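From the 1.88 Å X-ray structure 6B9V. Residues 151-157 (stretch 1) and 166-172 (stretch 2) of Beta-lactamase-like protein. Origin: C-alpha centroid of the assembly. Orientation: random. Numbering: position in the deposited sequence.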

# COMPACT_ATOMS: atom_id res chain seq x y z
N ALA A 151 26.94 12.04 6.93
CA ALA A 151 27.31 10.99 5.98
C ALA A 151 27.11 11.48 4.55
O ALA A 151 26.29 12.35 4.30
N LYS A 152 27.86 10.93 3.61
CA LYS A 152 27.65 11.27 2.21
C LYS A 152 26.97 10.12 1.46
O LYS A 152 27.45 8.99 1.46
N PHE A 153 25.84 10.43 0.83
CA PHE A 153 25.15 9.51 -0.06
C PHE A 153 25.42 9.92 -1.50
O PHE A 153 24.96 10.96 -1.96
N ILE A 154 26.19 9.11 -2.20
CA ILE A 154 26.64 9.45 -3.55
C ILE A 154 25.68 8.86 -4.57
O ILE A 154 25.48 7.66 -4.59
N PRO A 155 25.06 9.71 -5.41
CA PRO A 155 24.20 9.18 -6.47
C PRO A 155 25.04 8.45 -7.52
O PRO A 155 26.09 8.96 -7.94
N VAL A 156 24.58 7.28 -7.92
CA VAL A 156 25.25 6.45 -8.90
C VAL A 156 24.31 6.25 -10.08
O VAL A 156 23.32 5.54 -9.95
N PRO A 157 24.60 6.89 -11.21
CA PRO A 157 23.68 6.74 -12.34
C PRO A 157 23.61 5.31 -12.83
O PRO A 157 24.65 4.68 -13.01
N TYR A 166 18.87 6.72 -10.31
CA TYR A 166 19.98 6.63 -9.35
C TYR A 166 19.96 5.39 -8.47
O TYR A 166 18.90 4.97 -7.97
N GLY A 167 21.14 4.85 -8.23
CA GLY A 167 21.38 4.02 -7.07
C GLY A 167 22.21 4.89 -6.14
O GLY A 167 22.48 6.03 -6.47
N TYR A 168 22.61 4.38 -4.97
CA TYR A 168 23.40 5.21 -4.06
C TYR A 168 24.51 4.44 -3.39
O TYR A 168 24.32 3.29 -3.02
N ARG A 169 25.66 5.08 -3.22
CA ARG A 169 26.72 4.50 -2.43
C ARG A 169 26.85 5.31 -1.15
O ARG A 169 26.83 6.53 -1.17
N PHE A 170 26.98 4.62 -0.03
CA PHE A 170 27.11 5.29 1.25
C PHE A 170 28.10 4.48 2.09
O PHE A 170 27.84 3.33 2.44
N GLY A 171 29.26 5.08 2.36
CA GLY A 171 30.33 4.39 3.06
C GLY A 171 30.72 3.12 2.31
O GLY A 171 30.93 3.14 1.10
N SER A 172 30.77 2.00 3.02
CA SER A 172 31.15 0.73 2.39
C SER A 172 29.95 -0.04 1.83
O SER A 172 30.08 -1.23 1.52

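Residues 151-157 and 166-170 run as neighbouring antiparallel strands, so their side chains do not interdigitate between the backbones but pack laterally on the two faces of the sheet. The backbone is fastened by two reciprocal pairs of hydrogen bonds: Ile154 N to Arg169 O and Arg169 N to Ile154 O, each 2.9 Å, then Val156 N to Gly167 O at 2.8 Å and Gly167 N to Val156 O at 2.9 Å. Pro155 and Pro157, which lack an amide hydrogen, fall at non-hydrogen-bonded positions, where none is required.

One face carries Phe153, Pro155, Pro157, Tyr166, Tyr168 and Phe170. Phe153 is m (chi1 -79°), and its ring end comes nearer the partner strand; Phe170 adopts p (chi1 35°). Their planes lie 21° apart but slid, with centroids separated by 4.9 Å, so that Phe170 CB sits over the Phe153 ring face, 3.9 Å from its centroid, and Phe153 CE2 meets Phe170 CD1 at 3.7 Å. Tyr166, also m, turns one ring face to Pro155, with Pro157 at its edge: Pro155 CB stands 3.6 Å from the Tyr166 ring centroid, almost on the normal, while Pro157 CG approaches Tyr166 CE1 at 4.1 Å. Both prolines have the C-gamma exo pucker. Tyr168 (m, chi2 92°) brings CE2 to 4.1 Å from Pro155 CB, and its hydroxyl is hydrogen-bonded elsewhere in the structure.

The opposite face bears Ile154 (m, t), Val156 (t) and Arg169. Ile154 CB and Arg169 CB are 4.5 Å apart, and Val156 CG2 lies 4.3 Å from Arg169 CB. With chi1 to chi3 all t, Arg169 extends its guanidinium away from stretch 1; NE makes a weak 3.4 Å hydrogen bond to Gly171 O. A water links the two stretches, donating to Lys152 O (2.6 Å from the water O) and accepting from Gly171 N (3.0 Å from the same O).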

# COMPACT_ATOMS: atom_id res chain seq x y z
CB ALA A 151 26.50 9.74 6.23
CB LYS A 152 28.96 11.65 1.53
CG LYS A 152 29.55 12.95 2.06
CD LYS A 152 30.50 13.60 1.08
CE LYS A 152 31.68 12.69 0.76
NZ LYS A 152 32.53 12.45 1.96
CB PHE A 153 23.64 9.50 0.22
CG PHE A 153 23.25 8.68 1.42
CD1 PHE A 153 23.59 9.09 2.70
CD2 PHE A 153 22.51 7.52 1.27
CE1 PHE A 153 23.22 8.33 3.81
CE2 PHE A 153 22.14 6.76 2.37
CZ PHE A 153 22.49 7.17 3.64
CB ILE A 154 28.07 8.92 -3.81
CG1 ILE A 154 29.00 9.32 -2.66
CG2 ILE A 154 28.60 9.41 -5.15
CD1 ILE A 154 30.25 8.49 -2.57
CB PRO A 155 23.54 10.44 -7.06
CG PRO A 155 23.79 11.54 -6.04
CD PRO A 155 25.10 11.18 -5.41
CB VAL A 156 25.65 5.08 -8.32
CG1 VAL A 156 26.35 4.22 -9.39
CG2 VAL A 156 26.54 5.28 -7.10
CB PRO A 157 24.29 7.65 -13.41
CG PRO A 157 25.16 8.66 -12.63
CD PRO A 157 25.67 7.87 -11.46
CB TYR A 166 19.99 7.85 -8.41
CG TYR A 166 20.50 9.13 -9.04
CD1 TYR A 166 21.53 9.11 -9.97
CD2 TYR A 166 19.96 10.36 -8.68
CE1 TYR A 166 22.00 10.29 -10.55
CE2 TYR A 166 20.42 11.54 -9.25
CZ TYR A 166 21.44 11.50 -10.18
OH TYR A 166 21.89 12.67 -10.74
CB TYR A 168 22.50 5.84 -2.99
CG TYR A 168 21.47 6.76 -3.58
CD1 TYR A 168 20.20 6.30 -3.92
CD2 TYR A 168 21.78 8.10 -3.83
CE1 TYR A 168 19.26 7.15 -4.49
CE2 TYR A 168 20.85 8.95 -4.39
CZ TYR A 168 19.59 8.48 -4.72
OH TYR A 168 18.69 9.34 -5.28
CB ARG A 169 28.06 4.49 -3.18
CG ARG A 169 29.20 3.97 -2.32
CD ARG A 169 30.51 3.87 -3.07
NE ARG A 169 31.56 3.32 -2.22
CZ ARG A 169 32.57 2.56 -2.64
NH1 ARG A 169 32.67 2.24 -3.93
NH2 ARG A 169 33.48 2.11 -1.78
CB PHE A 170 25.74 5.44 1.94
CG PHE A 170 24.79 4.28 1.69
CD1 PHE A 170 24.05 4.21 0.52
CD2 PHE A 170 24.61 3.30 2.66
CE1 PHE A 170 23.18 3.15 0.29
CE2 PHE A 170 23.72 2.25 2.44
CZ PHE A 170 23.01 2.17 1.25
CB SER A 172 31.92 -0.15 3.38
OG SER A 172 31.14 -0.39 4.55
O HOH W 1 29.80 7.85 1.49